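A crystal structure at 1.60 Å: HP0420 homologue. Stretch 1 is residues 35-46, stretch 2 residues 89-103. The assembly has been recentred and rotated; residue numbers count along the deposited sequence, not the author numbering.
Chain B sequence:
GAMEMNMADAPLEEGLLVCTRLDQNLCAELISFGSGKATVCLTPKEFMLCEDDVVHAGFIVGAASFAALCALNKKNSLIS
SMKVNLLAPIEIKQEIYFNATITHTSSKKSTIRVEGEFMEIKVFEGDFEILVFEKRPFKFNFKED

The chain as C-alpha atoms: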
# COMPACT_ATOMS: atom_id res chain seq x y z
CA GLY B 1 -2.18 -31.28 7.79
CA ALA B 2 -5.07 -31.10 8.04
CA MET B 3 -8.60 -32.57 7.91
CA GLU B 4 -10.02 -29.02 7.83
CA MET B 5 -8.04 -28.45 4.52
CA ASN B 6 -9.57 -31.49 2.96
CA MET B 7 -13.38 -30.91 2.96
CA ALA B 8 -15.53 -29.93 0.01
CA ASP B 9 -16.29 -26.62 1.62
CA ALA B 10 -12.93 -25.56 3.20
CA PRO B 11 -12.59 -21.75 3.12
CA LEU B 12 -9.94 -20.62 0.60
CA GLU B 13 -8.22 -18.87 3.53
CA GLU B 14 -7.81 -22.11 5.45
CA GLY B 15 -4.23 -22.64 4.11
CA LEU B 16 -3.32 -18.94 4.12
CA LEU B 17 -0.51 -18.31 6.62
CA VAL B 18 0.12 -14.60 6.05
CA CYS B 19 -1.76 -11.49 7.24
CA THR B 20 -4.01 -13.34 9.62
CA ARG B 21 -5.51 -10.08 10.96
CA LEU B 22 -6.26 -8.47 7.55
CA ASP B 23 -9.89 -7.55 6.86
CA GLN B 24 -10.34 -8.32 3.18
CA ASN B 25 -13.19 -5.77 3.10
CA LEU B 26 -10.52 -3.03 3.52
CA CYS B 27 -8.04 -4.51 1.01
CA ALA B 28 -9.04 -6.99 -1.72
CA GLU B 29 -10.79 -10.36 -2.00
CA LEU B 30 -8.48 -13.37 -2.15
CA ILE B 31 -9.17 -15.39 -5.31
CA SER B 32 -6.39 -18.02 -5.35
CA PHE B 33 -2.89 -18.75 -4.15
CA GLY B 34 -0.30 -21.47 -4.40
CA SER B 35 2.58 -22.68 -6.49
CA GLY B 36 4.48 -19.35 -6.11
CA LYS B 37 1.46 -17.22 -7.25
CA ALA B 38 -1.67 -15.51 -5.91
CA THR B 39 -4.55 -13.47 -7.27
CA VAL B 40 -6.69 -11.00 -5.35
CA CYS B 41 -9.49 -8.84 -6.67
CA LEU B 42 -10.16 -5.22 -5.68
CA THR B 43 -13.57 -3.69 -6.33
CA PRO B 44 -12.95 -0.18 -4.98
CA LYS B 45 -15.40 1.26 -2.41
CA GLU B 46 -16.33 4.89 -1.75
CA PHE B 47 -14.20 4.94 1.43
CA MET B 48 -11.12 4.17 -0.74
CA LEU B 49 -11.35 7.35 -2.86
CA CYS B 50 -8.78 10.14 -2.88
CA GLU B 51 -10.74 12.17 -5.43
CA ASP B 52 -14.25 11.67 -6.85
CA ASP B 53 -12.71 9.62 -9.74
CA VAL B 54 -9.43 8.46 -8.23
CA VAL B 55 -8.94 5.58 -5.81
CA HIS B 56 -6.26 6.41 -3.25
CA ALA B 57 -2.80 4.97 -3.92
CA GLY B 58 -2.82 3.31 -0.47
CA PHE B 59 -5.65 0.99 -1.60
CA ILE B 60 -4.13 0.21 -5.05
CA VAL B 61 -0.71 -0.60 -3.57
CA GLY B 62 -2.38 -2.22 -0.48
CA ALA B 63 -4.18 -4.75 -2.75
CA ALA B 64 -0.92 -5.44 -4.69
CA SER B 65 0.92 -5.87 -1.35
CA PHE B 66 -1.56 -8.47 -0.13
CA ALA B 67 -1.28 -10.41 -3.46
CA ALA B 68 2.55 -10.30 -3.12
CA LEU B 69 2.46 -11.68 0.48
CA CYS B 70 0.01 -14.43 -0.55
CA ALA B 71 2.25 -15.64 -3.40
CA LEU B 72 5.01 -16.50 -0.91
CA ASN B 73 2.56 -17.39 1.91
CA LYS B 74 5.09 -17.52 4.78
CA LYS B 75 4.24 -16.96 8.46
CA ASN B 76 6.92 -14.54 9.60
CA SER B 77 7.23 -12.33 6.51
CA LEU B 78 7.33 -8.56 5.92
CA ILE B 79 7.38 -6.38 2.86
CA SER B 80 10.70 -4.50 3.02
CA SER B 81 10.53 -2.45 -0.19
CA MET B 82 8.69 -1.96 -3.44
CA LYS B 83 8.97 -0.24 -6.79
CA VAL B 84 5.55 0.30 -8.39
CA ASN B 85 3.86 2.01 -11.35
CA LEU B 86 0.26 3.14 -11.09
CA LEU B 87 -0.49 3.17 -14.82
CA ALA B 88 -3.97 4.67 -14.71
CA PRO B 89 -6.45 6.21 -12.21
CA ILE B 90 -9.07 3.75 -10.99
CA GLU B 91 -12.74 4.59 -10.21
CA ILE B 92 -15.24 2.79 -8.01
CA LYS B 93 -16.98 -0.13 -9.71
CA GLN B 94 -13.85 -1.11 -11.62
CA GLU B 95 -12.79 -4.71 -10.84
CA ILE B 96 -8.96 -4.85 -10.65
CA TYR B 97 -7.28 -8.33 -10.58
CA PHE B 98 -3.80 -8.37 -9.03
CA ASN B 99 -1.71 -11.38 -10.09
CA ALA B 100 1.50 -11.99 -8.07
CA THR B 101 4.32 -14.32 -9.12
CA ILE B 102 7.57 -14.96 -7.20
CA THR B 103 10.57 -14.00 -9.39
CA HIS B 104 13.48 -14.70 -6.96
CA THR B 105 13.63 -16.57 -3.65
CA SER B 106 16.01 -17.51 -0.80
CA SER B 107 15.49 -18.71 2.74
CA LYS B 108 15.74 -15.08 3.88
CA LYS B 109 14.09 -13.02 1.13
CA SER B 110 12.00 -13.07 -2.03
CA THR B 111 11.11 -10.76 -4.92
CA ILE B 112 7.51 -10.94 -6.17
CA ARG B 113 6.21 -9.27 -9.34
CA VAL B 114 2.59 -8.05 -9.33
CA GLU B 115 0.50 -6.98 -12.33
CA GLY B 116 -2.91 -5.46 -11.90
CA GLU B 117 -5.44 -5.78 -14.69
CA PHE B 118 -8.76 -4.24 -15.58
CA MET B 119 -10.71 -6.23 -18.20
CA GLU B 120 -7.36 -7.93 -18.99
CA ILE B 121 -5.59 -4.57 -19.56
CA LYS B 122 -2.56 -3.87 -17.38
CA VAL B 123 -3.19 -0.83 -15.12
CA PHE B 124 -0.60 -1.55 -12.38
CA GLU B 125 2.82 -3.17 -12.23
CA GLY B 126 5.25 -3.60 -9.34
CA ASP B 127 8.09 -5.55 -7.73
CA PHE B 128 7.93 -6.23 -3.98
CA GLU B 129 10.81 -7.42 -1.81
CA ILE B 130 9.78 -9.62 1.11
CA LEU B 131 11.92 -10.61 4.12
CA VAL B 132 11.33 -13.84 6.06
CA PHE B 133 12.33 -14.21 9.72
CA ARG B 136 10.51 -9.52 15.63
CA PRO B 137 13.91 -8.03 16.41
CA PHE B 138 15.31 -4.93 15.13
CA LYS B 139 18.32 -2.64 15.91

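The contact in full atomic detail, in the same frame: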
# COMPACT_ATOMS: atom_id res chain seq x y z
N SER B 35 1.62 -22.47 -5.42
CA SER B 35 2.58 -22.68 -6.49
C SER B 35 3.38 -21.39 -6.87
O SER B 35 3.75 -21.20 -8.05
CB SER B 35 1.89 -23.27 -7.73
OG SER B 35 1.24 -24.51 -7.42
N GLY B 36 3.68 -20.55 -5.89
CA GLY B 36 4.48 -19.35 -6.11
C GLY B 36 3.68 -18.16 -6.69
O GLY B 36 4.29 -17.17 -7.13
N LYS B 37 2.35 -18.27 -6.72
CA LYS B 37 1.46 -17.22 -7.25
C LYS B 37 0.29 -16.95 -6.30
O LYS B 37 -0.06 -17.78 -5.44
CB LYS B 37 0.85 -17.64 -8.59
CG LYS B 37 1.88 -17.98 -9.66
CD LYS B 37 1.22 -18.55 -10.91
CE LYS B 37 2.27 -19.03 -11.94
NZ LYS B 37 1.61 -19.79 -13.07
N ALA B 38 -0.38 -15.83 -6.54
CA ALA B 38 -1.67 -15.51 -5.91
C ALA B 38 -2.39 -14.49 -6.75
O ALA B 38 -1.76 -13.68 -7.46
CB ALA B 38 -1.46 -14.97 -4.52
N THR B 39 -3.71 -14.51 -6.64
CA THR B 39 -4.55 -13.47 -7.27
C THR B 39 -5.51 -12.96 -6.23
O THR B 39 -6.14 -13.74 -5.51
CB THR B 39 -5.35 -14.02 -8.46
OG1 THR B 39 -4.48 -14.43 -9.50
CG2 THR B 39 -6.28 -13.01 -9.02
N VAL B 40 -5.63 -11.64 -6.13
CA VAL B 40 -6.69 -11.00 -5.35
C VAL B 40 -7.45 -10.07 -6.27
O VAL B 40 -6.91 -9.60 -7.32
CB VAL B 40 -6.13 -10.24 -4.12
CG1 VAL B 40 -5.16 -11.14 -3.32
CG2 VAL B 40 -5.47 -8.92 -4.51
N CYS B 41 -8.66 -9.71 -5.87
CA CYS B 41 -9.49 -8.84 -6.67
C CYS B 41 -10.00 -7.64 -5.85
O CYS B 41 -10.63 -7.81 -4.80
CB CYS B 41 -10.68 -9.60 -7.25
SG CYS B 41 -11.65 -8.54 -8.36
N LEU B 42 -9.70 -6.45 -6.32
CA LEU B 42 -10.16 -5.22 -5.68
C LEU B 42 -11.30 -4.60 -6.46
O LEU B 42 -11.13 -4.24 -7.61
CB LEU B 42 -9.02 -4.21 -5.58
CG LEU B 42 -9.41 -2.81 -5.10
CD1 LEU B 42 -9.85 -2.85 -3.69
CD2 LEU B 42 -8.26 -1.83 -5.29
N THR B 43 -12.44 -4.48 -5.81
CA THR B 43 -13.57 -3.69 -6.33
C THR B 43 -13.70 -2.43 -5.44
O THR B 43 -14.17 -2.49 -4.30
CB THR B 43 -14.83 -4.58 -6.45
OG1 THR B 43 -14.94 -5.44 -5.28
CG2 THR B 43 -14.67 -5.52 -7.64
N PRO B 44 -13.13 -1.29 -5.93
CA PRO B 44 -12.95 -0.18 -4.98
C PRO B 44 -14.26 0.34 -4.41
O PRO B 44 -15.25 0.38 -5.16
CB PRO B 44 -12.28 0.88 -5.82
CG PRO B 44 -11.51 0.11 -6.86
CD PRO B 44 -12.44 -1.03 -7.20
N LYS B 45 -14.24 0.72 -3.14
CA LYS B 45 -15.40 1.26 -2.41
C LYS B 45 -15.25 2.76 -2.18
O LYS B 45 -14.12 3.30 -2.23
CB LYS B 45 -15.56 0.56 -1.05
CG LYS B 45 -15.69 -1.00 -1.14
CD LYS B 45 -16.71 -1.39 -2.21
CE LYS B 45 -16.90 -2.94 -2.26
NZ LYS B 45 -15.61 -3.72 -2.45
N GLU B 46 -16.37 3.44 -1.96
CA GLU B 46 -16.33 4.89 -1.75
C GLU B 46 -15.31 5.33 -0.70
O GLU B 46 -14.61 6.33 -0.93
CB GLU B 46 -17.71 5.43 -1.42
CG GLU B 46 -18.52 5.60 -2.66
CD GLU B 46 -20.02 5.80 -2.39
OE1 GLU B 46 -20.35 6.49 -1.38
OE2 GLU B 46 -20.85 5.26 -3.18
N PRO B 89 -5.58 5.97 -13.37
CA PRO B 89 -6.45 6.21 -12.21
C PRO B 89 -7.62 5.24 -12.24
O PRO B 89 -8.17 4.97 -13.29
CB PRO B 89 -6.95 7.65 -12.42
CG PRO B 89 -6.90 7.86 -13.87
CD PRO B 89 -5.64 7.11 -14.32
N ILE B 90 -7.99 4.73 -11.09
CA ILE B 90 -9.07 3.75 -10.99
C ILE B 90 -10.28 4.43 -10.32
O ILE B 90 -10.10 5.25 -9.37
CB ILE B 90 -8.55 2.51 -10.16
CG1 ILE B 90 -7.30 1.90 -10.77
CG2 ILE B 90 -9.59 1.46 -10.04
CD1 ILE B 90 -7.40 1.62 -12.22
N GLU B 91 -11.47 4.11 -10.78
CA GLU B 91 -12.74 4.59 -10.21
C GLU B 91 -13.43 3.47 -9.48
O GLU B 91 -13.16 2.28 -9.75
CB GLU B 91 -13.68 5.08 -11.33
CG GLU B 91 -13.16 6.25 -12.12
CD GLU B 91 -14.05 6.52 -13.33
OE1 GLU B 91 -13.65 6.17 -14.46
OE2 GLU B 91 -15.16 7.05 -13.13
N ILE B 92 -14.40 3.82 -8.61
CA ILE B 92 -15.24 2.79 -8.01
C ILE B 92 -15.94 2.01 -9.10
O ILE B 92 -16.09 2.48 -10.22
CB ILE B 92 -16.26 3.39 -7.02
CG1 ILE B 92 -17.08 4.46 -7.72
CG2 ILE B 92 -15.55 3.91 -5.73
CD1 ILE B 92 -18.27 4.94 -6.88
N LYS B 93 -16.31 0.78 -8.77
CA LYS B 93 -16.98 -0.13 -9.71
C LYS B 93 -16.03 -0.85 -10.64
O LYS B 93 -16.40 -1.88 -11.19
CB LYS B 93 -18.11 0.53 -10.53
CG LYS B 93 -19.28 1.04 -9.69
CD LYS B 93 -20.41 1.50 -10.62
CE LYS B 93 -21.46 2.37 -9.91
NZ LYS B 93 -22.64 2.78 -10.80
N GLN B 94 -14.79 -0.35 -10.81
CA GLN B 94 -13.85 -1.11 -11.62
C GLN B 94 -13.31 -2.31 -10.85
O GLN B 94 -12.72 -2.13 -9.80
CB GLN B 94 -12.69 -0.22 -12.09
CG GLN B 94 -13.07 0.89 -13.07
CD GLN B 94 -11.82 1.57 -13.62
OE1 GLN B 94 -11.51 2.72 -13.26
NE2 GLN B 94 -11.08 0.86 -14.51
N GLU B 95 -13.43 -3.51 -11.41
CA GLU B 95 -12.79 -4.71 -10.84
C GLU B 95 -11.33 -4.80 -11.27
O GLU B 95 -11.05 -4.97 -12.46
CB GLU B 95 -13.47 -5.98 -11.35
CG GLU B 95 -14.82 -6.15 -10.79
CD GLU B 95 -15.39 -7.53 -11.11
OE1 GLU B 95 -14.73 -8.32 -11.87
OE2 GLU B 95 -16.47 -7.80 -10.56
N ILE B 96 -10.41 -4.70 -10.32
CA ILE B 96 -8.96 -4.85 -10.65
C ILE B 96 -8.38 -6.18 -10.11
O ILE B 96 -8.39 -6.38 -8.88
CB ILE B 96 -8.14 -3.71 -10.03
CG1 ILE B 96 -8.81 -2.37 -10.31
CG2 ILE B 96 -6.73 -3.69 -10.58
CD1 ILE B 96 -8.98 -2.10 -11.83
N TYR B 97 -7.92 -7.06 -11.00
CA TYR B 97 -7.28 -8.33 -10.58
C TYR B 97 -5.76 -8.15 -10.44
O TYR B 97 -5.08 -7.74 -11.39
CB TYR B 97 -7.58 -9.43 -11.60
CG TYR B 97 -8.99 -9.93 -11.48
CD1 TYR B 97 -9.32 -10.94 -10.59
CD2 TYR B 97 -10.00 -9.32 -12.22
CE1 TYR B 97 -10.62 -11.41 -10.45
CE2 TYR B 97 -11.30 -9.75 -12.08
CZ TYR B 97 -11.60 -10.80 -11.22
OH TYR B 97 -12.90 -11.22 -11.09
N PHE B 98 -5.24 -8.43 -9.24
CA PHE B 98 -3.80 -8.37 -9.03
C PHE B 98 -3.23 -9.77 -8.99
O PHE B 98 -3.58 -10.56 -8.11
CB PHE B 98 -3.44 -7.66 -7.73
CG PHE B 98 -3.84 -6.19 -7.72
CD1 PHE B 98 -2.91 -5.19 -8.08
CD2 PHE B 98 -5.13 -5.80 -7.37
CE1 PHE B 98 -3.28 -3.86 -8.06
CE2 PHE B 98 -5.48 -4.40 -7.37
CZ PHE B 98 -4.54 -3.48 -7.68
N ASN B 99 -2.33 -10.05 -9.93
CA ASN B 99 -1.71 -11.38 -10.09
C ASN B 99 -0.24 -11.29 -9.69
O ASN B 99 0.53 -10.57 -10.35
CB ASN B 99 -1.84 -11.81 -11.56
CG ASN B 99 -3.29 -11.84 -12.03
OD1 ASN B 99 -4.17 -12.31 -11.32
ND2 ASN B 99 -3.55 -11.29 -13.23
N ALA B 100 0.13 -11.98 -8.60
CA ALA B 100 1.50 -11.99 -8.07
C ALA B 100 2.20 -13.27 -8.52
O ALA B 100 1.62 -14.38 -8.49
CB ALA B 100 1.46 -11.97 -6.59
N THR B 101 3.49 -13.16 -8.80
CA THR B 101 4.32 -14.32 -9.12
C THR B 101 5.70 -14.11 -8.50
O THR B 101 6.33 -13.05 -8.68
CB THR B 101 4.48 -14.51 -10.65
OG1 THR B 101 3.21 -14.55 -11.31
CG2 THR B 101 5.35 -15.81 -10.99
N ILE B 102 6.21 -15.09 -7.76
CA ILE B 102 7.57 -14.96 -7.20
C ILE B 102 8.57 -14.98 -8.37
O ILE B 102 8.45 -15.84 -9.27
CB ILE B 102 7.91 -16.18 -6.30
CG1 ILE B 102 6.98 -16.24 -5.06
CG2 ILE B 102 9.35 -16.13 -5.89
CD1 ILE B 102 7.02 -17.56 -4.36
N THR B 103 9.51 -14.04 -8.37
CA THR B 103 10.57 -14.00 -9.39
C THR B 103 11.97 -14.47 -8.88
O THR B 103 12.77 -14.99 -9.66
CB THR B 103 10.63 -12.62 -10.10
OG1 THR B 103 10.92 -11.61 -9.11
CG2 THR B 103 9.27 -12.33 -10.82

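Residues 37-42 and 96-103 lie side by side as antiparallel strands, their axes approaching to 4.7 Å, and the contact between the two stretches buries 925 Å² in all. The backbone ladder is regular. Ala-38, Val-40 and Leu-42 each form a pair of hydrogen bonds, with Ala-100, Phe-98 and Ile-96 respectively; at the Leu-42 pair the distances are 2.9 Å from Leu-42 N to Ile-96 O and 2.8 Å from Ile-96 N to Leu-42 O. One further bond, from Ile-102 N to Gly-36 O (2.9 Å), extends the ladder beyond the first strand. Between these rungs the CA atoms of Lys-37 and Thr-101, of Thr-39 and Asn-99, and of Cys-41 and Tyr-97 draw in to 4.5 Å, and alpha carbons meet carbonyls, as where Thr-39 CA lies 3.2 Å from Phe-98 O.

The buried face carries Ala-38, Val-40 and Leu-42 beside Ala-100, Phe-98 and Ile-96. Small side chains are paired at Ala-38 and Ala-100, whereas further along the large ring of Phe-98 fills the space beside its neighbours. With chi1 at -65°, the ring lies beside Leu-42, whose CB meets the ring edge at Phe-98 CE2 (4.0 Å), while Val-40 CG2 packs against Phe-98 CB, also at 4.0 Å. These side-chain contacts of Phe-98 with Val-40 and Leu-42 are apolar.

The other face is more mixed. Cys-41, in the t rotamer, sets its sulfur over one face of the Tyr-97 ring, with SG 3.7 Å from the ring centroid and only 16° off the ring normal; the compact, polarizable thiol suits this flat surface. Thr-39 CG2 approaches the ring edge at Tyr-97 CD1 (4.0 Å), so the ring has neighbours at both face and edge. The hydroxyl of the same threonine serves a different partner, Thr-39 OG1 donating to Asn-99 OD1 at 2.8 Å. Farther along, Lys-37 follows an extended course away from the second stretch, leaving its ammonium exposed.

At the Gly-36 end, the positive phi of 81° favours glycine, and the ideal position of a CB would lie 3.7 Å from Ile-102 CD1, close to the end of that isoleucine.

Beyond the other end of the ladder, Pro-44 is the main bump. Its CA-to-CB bond points toward the second stretch, and the ring enters a hollow bordered by Ile-90 and the Glu-91 to Gln-94 type II turn, with Pro-44 CG 4.0 Å from Ile-90 CG2. Ile-92 CG2 lies 3.6 Å from Pro-44 O and, more loosely, 4.5 Å from Pro-44 CB.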